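Local coordinates for protein hypothetic aldehyde deformylating oxygenase (Sulfolobus tokodaii, PDB 5V4T) that probably acts as a ferritin-like, iron-dependent oxidoreductase with aldehyde deformylating oxygenase activity and carries bound iron(III), at residues K3-T8 with K69-T74; R77-Y82 with V177-D182; E91-S96 with E100-R105; K120-T125 with E136-I141. All coordinates share one frame; numbering follows the deposited sequence.

Contact 1: K3-T8 with K69-T74; sequences KNWFST and KEDPLT
Trp5 and Asp71 meet through one indole N-H and one carboxylate oxygen. Asp71 can be followed outward from its backbone. Its CB lies 3.8 Å from NE1 of Trp5, a plain van der Waals approach, and CG, swung anti to the backbone N (chi1 -165°), carries the carboxylate on toward the indole. There OD2 accepts the hydrogen bond from Trp5 NE1 at 2.8 Å, with an N-H...O angle of 158°. The oxygen sits almost exactly in the indole plane, at the ring edge, and offers its anti lone pair, the one pointing away from OD1. Ring and carboxylate planes stand 74° apart, so the acid does not lie flat along the indole. The same OD2 has CE1 of Phe6 beside it at 3.8 Å. The other oxygen, OD1, turns to Lys17 of helix 10-23 in a salt bridge.

Phe6, itself exposed, adds a second, looser touch. Its CZ points at the backbone carbonyl O of Glu70, 3.7 Å away and near the ring plane, while one ring face rests over CD1 of Trp5. Trp5 and Phe6 are the first two residues of a type I turn that runs to Thr8.

Thus the N-terminal loop is tied to the loop after helix 49-67 through a carboxylate with both oxygens engaged; the lysine on OD1 would probably favour its charged form, which is also the better acceptor for the indole N-H.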
loop_
_atom_site.group_PDB
_atom_site.type_symbol
_atom_site.label_atom_id
_atom_site.label_comp_id
_atom_site.label_asym_id
_atom_site.label_seq_id
_atom_site.Cartn_x
_atom_site.Cartn_y
_atom_site.Cartn_z
ATOM N N LYS A 3 -0.873 14.752 19.919
ATOM C CA LYS A 3 -0.137 15.181 21.137
ATOM C C LYS A 3 0.193 14.028 22.090
ATOM O O LYS A 3 1.156 14.149 22.877
ATOM C CB LYS A 3 -0.909 16.294 21.876
ATOM C CG LYS A 3 -2.373 15.979 22.189
ATOM C CD LYS A 3 -3.226 17.253 22.147
ATOM C CE LYS A 3 -4.676 17.001 21.734
ATOM N NZ LYS A 3 -5.355 16.068 22.671
ATOM N N ASN A 4 -0.573 12.923 22.048
ATOM C CA ASN A 4 -0.236 11.731 22.806
ATOM C C ASN A 4 0.637 10.696 22.126
ATOM O O ASN A 4 0.738 9.599 22.616
ATOM C CB ASN A 4 -1.488 11.059 23.370
ATOM C CG ASN A 4 -2.502 10.696 22.281
ATOM O OD1 ASN A 4 -2.560 11.330 21.220
ATOM N ND2 ASN A 4 -3.274 9.663 22.547
ATOM N N TRP A 5 1.272 11.038 21.029
ATOM C CA TRP A 5 2.134 10.126 20.363
ATOM C C TRP A 5 3.258 9.583 21.286
ATOM O O TRP A 5 3.430 8.367 21.429
ATOM C CB TRP A 5 2.731 10.797 19.152
ATOM C CG TRP A 5 3.823 9.989 18.437
ATOM C CD1 TRP A 5 5.172 10.177 18.508
ATOM C CD2 TRP A 5 3.643 8.823 17.602
ATOM N NE1 TRP A 5 5.849 9.270 17.711
ATOM C CE2 TRP A 5 4.920 8.389 17.183
ATOM C CE3 TRP A 5 2.507 8.122 17.145
ATOM C CZ2 TRP A 5 5.097 7.329 16.319
ATOM C CZ3 TRP A 5 2.696 7.052 16.339
ATOM C CH2 TRP A 5 3.969 6.642 15.918
ATOM N N PHE A 6 3.984 10.491 21.967
ATOM C CA PHE A 6 5.124 10.022 22.724
ATOM C C PHE A 6 4.750 9.318 24.000
ATOM O O PHE A 6 5.583 8.573 24.558
ATOM C CB PHE A 6 6.180 11.154 22.935
ATOM C CG PHE A 6 6.988 11.420 21.729
ATOM C CD1 PHE A 6 7.800 10.436 21.220
ATOM C CD2 PHE A 6 6.879 12.583 21.043
ATOM C CE1 PHE A 6 8.521 10.664 20.071
ATOM C CE2 PHE A 6 7.582 12.809 19.888
ATOM C CZ PHE A 6 8.419 11.851 19.418
ATOM N N SER A 7 3.509 9.452 24.454
ATOM C CA SER A 7 3.070 8.642 25.554
ATOM C C SER A 7 2.581 7.258 25.137
ATOM O O SER A 7 2.289 6.415 25.952
ATOM C CB SER A 7 2.035 9.411 26.367
ATOM O OG SER A 7 0.983 9.827 25.607
ATOM N N THR A 8 2.515 7.001 23.846
ATOM C CA THR A 8 2.323 5.649 23.347
ATOM C C THR A 8 3.579 4.783 23.600
ATOM O O THR A 8 4.704 5.259 23.418
ATOM C CB THR A 8 1.947 5.762 21.850
ATOM O OG1 THR A 8 0.856 6.696 21.718
ATOM C CG2 THR A 8 1.601 4.408 21.210
ATOM N N LYS A 69 6.792 14.485 10.763
ATOM C CA LYS A 69 7.807 15.596 10.882
ATOM C C LYS A 69 8.702 15.410 12.120
ATOM O O LYS A 69 9.913 15.555 12.049
ATOM C CB LYS A 69 7.096 16.957 11.036
ATOM C CG LYS A 69 6.523 17.573 9.775
ATOM C CD LYS A 69 7.518 17.487 8.639
ATOM C CE LYS A 69 7.139 18.348 7.458
ATOM N NZ LYS A 69 8.008 17.914 6.347
ATOM N N GLU A 70 8.057 15.118 13.251
ATOM C CA GLU A 70 8.688 15.023 14.587
ATOM C C GLU A 70 9.089 13.632 15.053
ATOM O O GLU A 70 9.470 13.390 16.229
ATOM C CB GLU A 70 7.806 15.761 15.588
ATOM C CG GLU A 70 7.660 17.225 15.156
ATOM C CD GLU A 70 6.867 18.095 16.113
ATOM O OE1 GLU A 70 6.176 17.556 16.995
ATOM O OE2 GLU A 70 6.939 19.347 15.989
ATOM N N ASP A 71 9.010 12.685 14.137
ATOM C CA ASP A 71 9.478 11.342 14.404
ATOM C C ASP A 71 9.662 10.714 13.030
ATOM O O ASP A 71 8.933 9.819 12.628
ATOM C CB ASP A 71 8.531 10.593 15.310
ATOM C CG ASP A 71 9.129 9.334 15.922
ATOM O OD1 ASP A 71 10.280 8.944 15.582
ATOM O OD2 ASP A 71 8.451 8.730 16.774
ATOM N N PRO A 72 10.691 11.158 12.297
ATOM C CA PRO A 72 10.695 10.829 10.875
ATOM C C PRO A 72 10.906 9.373 10.507
ATOM O O PRO A 72 11.467 8.579 11.254
ATOM C CB PRO A 72 11.811 11.725 10.295
ATOM C CG PRO A 72 12.073 12.773 11.340
ATOM C CD PRO A 72 11.698 12.182 12.654
ATOM N N LEU A 73 10.380 9.018 9.331
ATOM C CA LEU A 73 10.380 7.673 8.838
ATOM C C LEU A 73 11.665 7.289 8.106
ATOM O O LEU A 73 11.800 6.189 7.596
ATOM C CB LEU A 73 9.172 7.462 7.896
ATOM C CG LEU A 73 7.769 7.670 8.520
ATOM C CD1 LEU A 73 6.677 7.334 7.495
ATOM C CD2 LEU A 73 7.572 6.830 9.758
ATOM N N THR A 74 12.578 8.232 8.020
ATOM C CA THR A 74 13.906 7.953 7.429
ATOM C C THR A 74 14.674 6.916 8.237
ATOM O O THR A 74 15.536 6.256 7.726
ATOM C CB THR A 74 14.670 9.266 7.303
ATOM O OG1 THR A 74 14.562 10.009 8.523
ATOM C CG2 THR A 74 14.075 10.075 6.197
#

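Contact 2: R77-Y82 with V177-D182; sequences RLPPSY and VKEGKD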
loop_
_atom_site.group_PDB
_atom_site.type_symbol
_atom_site.label_atom_id
_atom_site.label_comp_id
_atom_site.label_asym_id
_atom_site.label_seq_id
_atom_site.Cartn_x
_atom_site.Cartn_y
_atom_site.Cartn_z
ATOM N N ARG A 77 14.037 0.964 7.702
ATOM C CA ARG A 77 14.499 0.151 6.570
ATOM C C ARG A 77 13.324 -0.689 6.041
ATOM O O ARG A 77 12.716 -1.439 6.794
ATOM C CB ARG A 77 15.659 -0.767 6.983
ATOM C CG ARG A 77 16.164 -1.724 5.911
ATOM C CD ARG A 77 17.472 -2.400 6.346
ATOM N NE ARG A 77 18.511 -1.400 6.649
ATOM C CZ ARG A 77 19.404 -0.909 5.784
ATOM N NH1 ARG A 77 19.447 -1.325 4.522
ATOM N NH2 ARG A 77 20.280 0.006 6.196
ATOM N N LEU A 78 13.056 -0.566 4.749
ATOM C CA LEU A 78 12.047 -1.399 4.071
ATOM C C LEU A 78 12.587 -2.767 3.764
ATOM O O LEU A 78 13.767 -2.908 3.405
ATOM C CB LEU A 78 11.569 -0.734 2.793
ATOM C CG LEU A 78 10.577 0.451 2.877
ATOM C CD1 LEU A 78 9.294 0.035 3.607
ATOM C CD2 LEU A 78 11.167 1.695 3.516
ATOM N N PRO A 79 11.728 -3.796 3.839
ATOM C CA PRO A 79 12.234 -5.119 3.542
ATOM C C PRO A 79 12.571 -5.390 2.056
ATOM O O PRO A 79 12.065 -4.718 1.130
ATOM C CB PRO A 79 11.133 -6.012 4.060
ATOM C CG PRO A 79 9.888 -5.220 3.862
ATOM C CD PRO A 79 10.304 -3.828 4.202
ATOM N N PRO A 80 13.413 -6.403 1.793
ATOM C CA PRO A 80 13.879 -6.626 0.439
ATOM C C PRO A 80 12.759 -6.903 -0.575
ATOM O O PRO A 80 12.840 -6.482 -1.723
ATOM C CB PRO A 80 14.749 -7.882 0.581
ATOM C CG PRO A 80 15.113 -7.938 1.996
ATOM C CD PRO A 80 13.971 -7.387 2.752
ATOM N N SER A 81 11.744 -7.638 -0.146
ATOM C CA SER A 81 10.613 -7.959 -1.026
ATOM C C SER A 81 9.798 -6.707 -1.379
ATOM O O SER A 81 9.173 -6.643 -2.466
ATOM C CB SER A 81 9.717 -9.040 -0.404
ATOM O OG SER A 81 10.364 -10.346 -0.444
ATOM N N TYR A 82 9.772 -5.727 -0.487
ATOM C CA TYR A 82 9.091 -4.449 -0.799
ATOM C C TYR A 82 9.861 -3.706 -1.868
ATOM O O TYR A 82 9.317 -3.113 -2.812
ATOM C CB TYR A 82 9.004 -3.617 0.485
ATOM C CG TYR A 82 8.428 -2.249 0.312
ATOM C CD1 TYR A 82 9.187 -1.189 -0.151
ATOM C CD2 TYR A 82 7.080 -2.017 0.607
ATOM C CE1 TYR A 82 8.632 0.059 -0.284
ATOM C CE2 TYR A 82 6.527 -0.759 0.461
ATOM C CZ TYR A 82 7.279 0.249 0.021
ATOM O OH TYR A 82 6.703 1.489 -0.094
ATOM N N VAL A 177 4.941 -9.128 4.157
ATOM C CA VAL A 177 4.332 -9.158 5.486
ATOM C C VAL A 177 5.176 -10.069 6.397
ATOM O O VAL A 177 5.464 -9.686 7.526
ATOM C CB VAL A 177 2.899 -9.609 5.417
ATOM C CG1 VAL A 177 2.312 -9.835 6.803
ATOM C CG2 VAL A 177 2.099 -8.560 4.621
ATOM N N LYS A 178 5.617 -11.215 5.891
ATOM C CA LYS A 178 6.437 -12.109 6.761
ATOM C C LYS A 178 7.758 -11.495 7.174
ATOM O O LYS A 178 8.208 -11.703 8.326
ATOM C CB LYS A 178 6.657 -13.455 6.059
ATOM C CG LYS A 178 5.414 -14.275 5.964
ATOM C CD LYS A 178 5.640 -15.663 5.360
ATOM C CE LYS A 178 4.653 -16.616 6.005
ATOM N NZ LYS A 178 4.571 -17.935 5.287
ATOM N N GLU A 179 8.354 -10.695 6.282
ATOM C CA GLU A 179 9.565 -9.958 6.557
ATOM C C GLU A 179 9.405 -8.906 7.650
ATOM O O GLU A 179 10.406 -8.476 8.267
ATOM C CB GLU A 179 10.168 -9.394 5.239
ATOM C CG GLU A 179 10.741 -10.498 4.318
ATOM C CD GLU A 179 11.024 -10.029 2.892
ATOM O OE1 GLU A 179 10.935 -8.806 2.638
ATOM O OE2 GLU A 179 11.297 -10.901 1.995
ATOM N N GLY A 180 8.167 -8.485 7.909
ATOM C CA GLY A 180 7.861 -7.507 8.952
ATOM C C GLY A 180 7.503 -8.124 10.289
ATOM O O GLY A 180 7.093 -7.436 11.218
ATOM N N LYS A 181 7.723 -9.436 10.443
ATOM C CA LYS A 181 7.269 -10.154 11.645
ATOM C C LYS A 181 7.695 -9.481 12.939
ATOM O O LYS A 181 6.885 -9.287 13.848
ATOM C CB LYS A 181 7.827 -11.583 11.612
ATOM C CG LYS A 181 7.460 -12.479 12.808
ATOM C CD LYS A 181 8.136 -13.835 12.632
ATOM C CE LYS A 181 8.203 -14.614 13.945
ATOM N NZ LYS A 181 6.893 -15.220 14.255
ATOM N N ASP A 182 8.957 -9.084 13.002
ATOM C CA ASP A 182 9.479 -8.616 14.282
ATOM C C ASP A 182 8.913 -7.241 14.665
ATOM O O ASP A 182 8.857 -6.927 15.854
ATOM C CB ASP A 182 11.014 -8.608 14.266
ATOM C CG ASP A 182 11.595 -10.009 14.254
ATOM O OD1 ASP A 182 10.849 -10.942 14.575
ATOM O OD2 ASP A 182 12.780 -10.172 13.914
#
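Glu179 reaches across to the start of helix 80-93 with its carboxylate turned toward Ser81, so that each oxygen takes one donor of that residue. OE1 receives the backbone N-H of Ser81 at 3.1 Å on its syn lone pair, with an N-H...O angle of 157°. OE2 takes the hydroxyl: Ser81 OG donates to it over 2.7 Å, approaching from the syn side but 29° out of the carboxylate plane. Glu179 can span the gap because its chain runs extended beyond CG, while Ser81 keeps OG beside its own backbone N (chi1 -73°), placing both donors before the same acid.

Both prolines pack against OE1. Pro79, at the N-cap position, brings its CB to 3.1 Å from Glu179 OE1 and 3.7 Å from Glu179 CB, its ring slanting across the glutamate chain. Pro80 puts CD 3.4 Å from that same OE1. Tyr18 and His22 of helix 10-23 lie against Pro79.

An acid bound to an N-H in the first turn of a helix faces the positive end of the helix dipole, which would tend to stabilise its negative charge; here the last turn of helix 159-179 supplies that acid to helix 80-93.

Contact 3: E91-S96 with E100-R105; sequences EDFQSS and ENIATR
Phe93 and Ile102 make the tight part of this contact. The methyl CD1 of Ile102 stands over the centre of the Phe93 ring, 3.4 Å from the centroid and 14° off the ring normal, a close CH-pi contact; CG1 follows over the same ring, 3.9 Å from Phe93 CD2. Leu35 and Leu38 of helix 34-46 also touch the phenylalanine.

Next to it, CB of Asn101 packs against CG of Asp92 at 3.7 Å. The amide is held at both ends: ND2 donates to Ser95 OG at 3.0 Å, nearly within its own plane, and OD1 is bound to Tyr161. Ser95 OG in turn donates to Asp92 O at 2.6 Å. Asp92 O also accepts from Ser95 N, so two donors of Ser95 hold this carbonyl where helix 80-93 ends.

The setting is a helical hairpin of the ferritin-like bundle: helix 80-93 ends here, and a short connection leads into helix 98-128, which farther on supplies the iron ligand Glu111.

The other side is polar and includes water. Arg105, bent at chi3 (-66°), presents NE to Asp92 OD2 in a 2.8 Å salt bridge; the oxygen lies in the guanidinium plane, yet is met 44° above the carboxylate plane. Arg165 of helix 159-179 is a second partner for OD2. One water bridges the two residues a second time, donating to Asp92 OD1 at 2.7 Å and accepting from Arg105 NH2.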
loop_
_atom_site.group_PDB
_atom_site.type_symbol
_atom_site.label_atom_id
_atom_site.label_comp_id
_atom_site.label_asym_id
_atom_site.label_seq_id
_atom_site.Cartn_x
_atom_site.Cartn_y
_atom_site.Cartn_z
ATOM N N GLU A 91 9.326 -1.114 -13.929
ATOM C CA GLU A 91 9.332 -1.944 -15.171
ATOM C C GLU A 91 7.955 -2.031 -15.827
ATOM O O GLU A 91 7.786 -1.868 -17.049
ATOM C CB GLU A 91 9.891 -3.334 -14.826
ATOM C CG GLU A 91 11.332 -3.310 -14.345
ATOM C CD GLU A 91 11.904 -4.689 -14.059
ATOM O OE1 GLU A 91 11.153 -5.691 -14.079
ATOM O OE2 GLU A 91 13.110 -4.748 -13.761
ATOM N N ASP A 92 6.927 -2.248 -15.020
ATOM C CA ASP A 92 5.577 -2.300 -15.521
ATOM C C ASP A 92 5.143 -1.010 -16.197
ATOM O O ASP A 92 4.479 -1.071 -17.227
ATOM C CB ASP A 92 4.594 -2.684 -14.414
ATOM C CG ASP A 92 4.689 -4.193 -14.043
ATOM O OD1 ASP A 92 5.322 -4.973 -14.829
ATOM O OD2 ASP A 92 4.162 -4.569 -12.981
ATOM N N PHE A 93 5.485 0.124 -15.605
ATOM C CA PHE A 93 5.118 1.408 -16.210
ATOM C C PHE A 93 5.741 1.602 -17.591
ATOM O O PHE A 93 5.139 2.295 -18.459
ATOM C CB PHE A 93 5.527 2.547 -15.313
ATOM C CG PHE A 93 4.408 3.015 -14.434
ATOM C CD1 PHE A 93 3.454 3.855 -14.909
ATOM C CD2 PHE A 93 4.307 2.592 -13.150
ATOM C CE1 PHE A 93 2.451 4.314 -14.119
ATOM C CE2 PHE A 93 3.307 3.043 -12.326
ATOM C CZ PHE A 93 2.339 3.889 -12.813
ATOM N N GLN A 94 6.878 0.958 -17.764
ATOM C CA GLN A 94 7.666 1.073 -19.001
ATOM C C GLN A 94 7.337 -0.034 -19.965
ATOM O O GLN A 94 7.903 -0.097 -21.064
ATOM C CB GLN A 94 9.158 1.021 -18.666
ATOM C CG GLN A 94 9.666 2.179 -17.863
ATOM C CD GLN A 94 10.985 1.912 -17.131
ATOM O OE1 GLN A 94 11.430 0.753 -16.866
ATOM N NE2 GLN A 94 11.622 2.980 -16.803
ATOM N N SER A 95 6.433 -0.925 -19.615
ATOM C CA SER A 95 6.115 -2.052 -20.449
ATOM C C SER A 95 5.037 -1.746 -21.436
ATOM O O SER A 95 4.255 -0.777 -21.366
ATOM C CB SER A 95 5.668 -3.259 -19.602
ATOM O OG SER A 95 4.371 -3.002 -19.027
ATOM N N SER A 96 4.932 -2.706 -22.356
ATOM C CA SER A 96 3.951 -2.671 -23.409
ATOM C C SER A 96 2.506 -2.745 -22.877
ATOM O O SER A 96 1.636 -1.916 -23.195
ATOM C CB SER A 96 4.268 -3.867 -24.325
ATOM O OG SER A 96 3.261 -4.061 -25.290
ATOM N N GLU A 100 -2.650 -3.073 -17.974
ATOM C CA GLU A 100 -2.932 -4.317 -17.201
ATOM C C GLU A 100 -1.831 -4.692 -16.188
ATOM O O GLU A 100 -2.129 -5.278 -15.088
ATOM C CB GLU A 100 -3.260 -5.452 -18.141
ATOM C CG GLU A 100 -4.627 -5.125 -18.724
ATOM C CD GLU A 100 -5.156 -6.092 -19.738
ATOM O OE1 GLU A 100 -4.370 -6.777 -20.436
ATOM O OE2 GLU A 100 -6.390 -6.126 -19.837
ATOM N N ASN A 101 -0.575 -4.394 -16.527
ATOM C CA ASN A 101 0.516 -4.705 -15.613
ATOM C C ASN A 101 0.498 -3.869 -14.336
ATOM O O ASN A 101 0.614 -4.397 -13.223
ATOM C CB ASN A 101 1.841 -4.563 -16.326
ATOM C CG ASN A 101 2.105 -5.735 -17.276
ATOM O OD1 ASN A 101 1.420 -6.771 -17.173
ATOM N ND2 ASN A 101 3.091 -5.593 -18.208
ATOM N N ILE A 102 0.278 -2.576 -14.504
ATOM C CA ILE A 102 0.084 -1.714 -13.350
ATOM C C ILE A 102 -1.200 -2.038 -12.589
ATOM O O ILE A 102 -1.197 -2.023 -11.345
ATOM C CB ILE A 102 0.099 -0.235 -13.739
ATOM C CG1 ILE A 102 1.449 0.117 -14.291
ATOM C CG2 ILE A 102 -0.107 0.603 -12.522
ATOM C CD1 ILE A 102 1.392 1.274 -15.263
ATOM N N ALA A 103 -2.274 -2.306 -13.293
ATOM C CA ALA A 103 -3.533 -2.578 -12.604
ATOM C C ALA A 103 -3.443 -3.813 -11.721
ATOM O O ALA A 103 -4.063 -3.863 -10.662
ATOM C CB ALA A 103 -4.657 -2.718 -13.580
ATOM N N THR A 104 -2.688 -4.825 -12.167
ATOM C CA THR A 104 -2.505 -6.010 -11.332
ATOM C C THR A 104 -1.458 -5.856 -10.238
ATOM O O THR A 104 -1.705 -6.262 -9.071
ATOM C CB THR A 104 -2.208 -7.209 -12.257
ATOM O OG1 THR A 104 -1.162 -6.887 -13.167
ATOM C CG2 THR A 104 -3.384 -7.523 -13.015
ATOM N N ARG A 105 -0.286 -5.332 -10.557
ATOM C CA ARG A 105 0.748 -5.181 -9.545
ATOM C C ARG A 105 0.384 -4.130 -8.517
ATOM O O ARG A 105 0.552 -4.362 -7.294
ATOM C CB ARG A 105 2.115 -4.833 -10.143
ATOM C CG ARG A 105 3.192 -4.596 -9.091
ATOM C CD ARG A 105 4.518 -4.156 -9.670
ATOM N NE ARG A 105 5.108 -5.216 -10.466
ATOM C CZ ARG A 105 5.992 -6.128 -10.060
ATOM N NH1 ARG A 105 6.409 -6.182 -8.837
ATOM N NH2 ARG A 105 6.410 -7.071 -10.946
HETATM O O HOH W 1 5.893 -7.347 -13.775
#

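Contact 4: K120-T125 with E136-I141; sequences KILNET and EGIKRI
Helix segments 120-125 and 136-141 run roughly antiparallel, their axes 9.1 Å apart at closest and 149° between their directions, with Asn123 and Ile138 the nearest pair of CA atoms. No hydrogen bond passes between them; the join is made mainly by aliphatic carbon.

Ile138 does most of the touching, and its two branches part company. CG1 lies beside the backbone N (chi1 -66°) and a second turn at chi2 brings CD1 to 3.9 Å from CB of Leu122, where the two side chains cross at about a right angle; Leu122 CD1 is almost as near, 4.0 Å from that methyl. The other branch, CG2, goes to Asn123: it stands 3.7 Å from the backbone N and 3.9 Å from CB. Ile138 therefore straddles the two consecutive residues, one methyl on each.

Toward the surface, Lys139 passes obliquely alongside Asn123, bringing CG to 4.0 Å from OD1. That oxygen accepts a hydrogen bond from Asn135, so the amide is oriented by the earlier turn of helix 132-155 rather than by the lysine. Beyond it, Glu136 forms a salt bridge to Arg140 one turn on, with a weak hydrogen bond, and a long one to Lys139.

Both inner faces are covered by further helices of the bundle: Leu19 and Phe23 of helix 10-23 lie on Leu122, and Phe64 of helix 49-67 lies on Ile138. The pair thus joins helices 98-128 and 132-155 near their connection, with helices 10-23 and 49-67 closing the interior side.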
loop_
_atom_site.group_PDB
_atom_site.type_symbol
_atom_site.label_atom_id
_atom_site.label_comp_id
_atom_site.label_asym_id
_atom_site.label_seq_id
_atom_site.Cartn_x
_atom_site.Cartn_y
_atom_site.Cartn_z
ATOM N N LYS A 120 -5.600 -1.749 7.745
ATOM C CA LYS A 120 -6.345 -2.392 8.845
ATOM C C LYS A 120 -5.539 -2.318 10.126
ATOM O O LYS A 120 -6.069 -1.944 11.189
ATOM C CB LYS A 120 -6.620 -3.870 8.498
ATOM C CG LYS A 120 -6.964 -4.735 9.717
ATOM C CD LYS A 120 -6.940 -6.235 9.311
ATOM C CE LYS A 120 -6.900 -7.189 10.507
ATOM N NZ LYS A 120 -8.251 -7.084 11.160
ATOM N N ILE A 121 -4.295 -2.703 10.084
ATOM C CA ILE A 121 -3.467 -2.679 11.278
ATOM C C ILE A 121 -3.306 -1.253 11.796
ATOM O O ILE A 121 -3.501 -0.981 12.959
ATOM C CB ILE A 121 -2.096 -3.297 11.023
ATOM C CG1 ILE A 121 -2.240 -4.788 10.645
ATOM C CG2 ILE A 121 -1.168 -3.064 12.191
ATOM C CD1 ILE A 121 -0.963 -5.318 10.042
ATOM N N LEU A 122 -3.016 -0.313 10.894
ATOM C CA LEU A 122 -2.892 1.102 11.298
ATOM C C LEU A 122 -4.141 1.674 11.894
ATOM O O LEU A 122 -4.071 2.460 12.865
ATOM C CB LEU A 122 -2.312 1.996 10.162
ATOM C CG LEU A 122 -0.895 1.639 9.794
ATOM C CD1 LEU A 122 -0.485 2.368 8.527
ATOM C CD2 LEU A 122 0.087 1.978 10.923
ATOM N N ASN A 123 -5.304 1.337 11.299
ATOM C CA ASN A 123 -6.593 1.787 11.848
ATOM C C ASN A 123 -6.863 1.264 13.245
ATOM O O ASN A 123 -7.105 1.984 14.176
ATOM C CB ASN A 123 -7.681 1.313 10.872
ATOM C CG ASN A 123 -9.034 1.856 11.175
ATOM O OD1 ASN A 123 -9.258 2.716 12.022
ATOM N ND2 ASN A 123 -10.008 1.335 10.448
ATOM N N GLU A 124 -6.784 -0.037 13.363
ATOM C CA GLU A 124 -7.046 -0.709 14.639
ATOM C C GLU A 124 -6.088 -0.241 15.740
ATOM O O GLU A 124 -6.511 0.034 16.860
ATOM C CB GLU A 124 -6.917 -2.194 14.470
ATOM C CG GLU A 124 -8.023 -2.741 13.605
ATOM C CD GLU A 124 -7.973 -4.234 13.410
ATOM O OE1 GLU A 124 -7.017 -4.891 13.850
ATOM O OE2 GLU A 124 -8.960 -4.759 12.803
ATOM N N THR A 125 -4.820 -0.127 15.393
ATOM C CA THR A 125 -3.785 0.204 16.368
ATOM C C THR A 125 -3.931 1.669 16.800
ATOM O O THR A 125 -3.862 2.001 18.013
ATOM C CB THR A 125 -2.382 -0.087 15.821
ATOM O OG1 THR A 125 -2.292 -1.472 15.524
ATOM C CG2 THR A 125 -1.347 0.288 16.854
ATOM N N GLU A 136 -7.964 9.230 11.891
ATOM C CA GLU A 136 -8.832 9.828 10.895
ATOM C C GLU A 136 -8.161 9.863 9.549
ATOM O O GLU A 136 -8.814 9.613 8.497
ATOM C CB GLU A 136 -9.222 11.234 11.326
ATOM C CG GLU A 136 -10.137 11.940 10.333
ATOM C CD GLU A 136 -11.476 11.281 10.092
ATOM O OE1 GLU A 136 -11.984 10.480 10.894
ATOM O OE2 GLU A 136 -12.053 11.603 9.048
ATOM N N GLY A 137 -6.849 10.079 9.539
ATOM C CA GLY A 137 -6.100 10.098 8.310
ATOM C C GLY A 137 -6.108 8.705 7.671
ATOM O O GLY A 137 -6.326 8.551 6.454
ATOM N N ILE A 138 -5.937 7.689 8.465
ATOM C CA ILE A 138 -5.958 6.315 7.917
ATOM C C ILE A 138 -7.372 6.006 7.383
ATOM O O ILE A 138 -7.486 5.392 6.328
ATOM C CB ILE A 138 -5.554 5.296 9.048
ATOM C CG1 ILE A 138 -4.082 5.503 9.483
ATOM C CG2 ILE A 138 -5.757 3.863 8.608
ATOM C CD1 ILE A 138 -3.081 5.362 8.391
ATOM N N LYS A 139 -8.432 6.389 8.101
ATOM C CA LYS A 139 -9.805 6.144 7.603
ATOM C C LYS A 139 -9.992 6.804 6.253
ATOM O O LYS A 139 -10.666 6.210 5.379
ATOM C CB LYS A 139 -10.820 6.601 8.629
ATOM C CG LYS A 139 -10.867 5.652 9.791
ATOM C CD LYS A 139 -11.490 6.191 11.041
ATOM C CE LYS A 139 -12.811 6.780 10.839
ATOM N NZ LYS A 139 -13.390 7.231 12.170
ATOM N N ARG A 140 -9.426 8.005 6.063
ATOM C CA ARG A 140 -9.530 8.702 4.798
ATOM C C ARG A 140 -8.798 7.969 3.688
ATOM O O ARG A 140 -9.333 7.811 2.573
ATOM C CB ARG A 140 -9.046 10.149 4.901
ATOM C CG ARG A 140 -9.947 11.030 5.778
ATOM C CD ARG A 140 -9.382 12.375 6.112
ATOM N NE ARG A 140 -10.351 13.131 6.873
ATOM C CZ ARG A 140 -10.101 14.301 7.473
ATOM N NH1 ARG A 140 -8.864 14.765 7.491
ATOM N NH2 ARG A 140 -11.076 14.936 8.098
ATOM N N ILE A 141 -7.634 7.437 3.993
ATOM C CA ILE A 141 -6.895 6.675 3.012
ATOM C C ILE A 141 -7.645 5.396 2.666
ATOM O O ILE A 141 -7.746 5.025 1.510
ATOM C CB ILE A 141 -5.473 6.382 3.513
ATOM C CG1 ILE A 141 -4.692 7.678 3.650
ATOM C CG2 ILE A 141 -4.769 5.416 2.557
ATOM C CD1 ILE A 141 -3.331 7.510 4.348
#

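Overall arrangement
The iron is bound by Glu57, Glu111, Glu145 and His148, and contacts 3 and 4, which both use helix 98-128, lie on opposite sides of the chain's centre, their own centres 28 Å apart. In contact 3 the side chain of Ile102 is about 10 Å from the metal; in contact 4 that of Ile138 is about 12 Å away, and about 9 Å from the side chain of Glu145. Contact 2, which shares helix 80-93 with contact 3, closes a long loop of chain that encloses both. Contact 1 lies farther out, 36 Å from contact 3 between centres, but its segment 69-74 leads almost directly into segment 77-82 of contact 2.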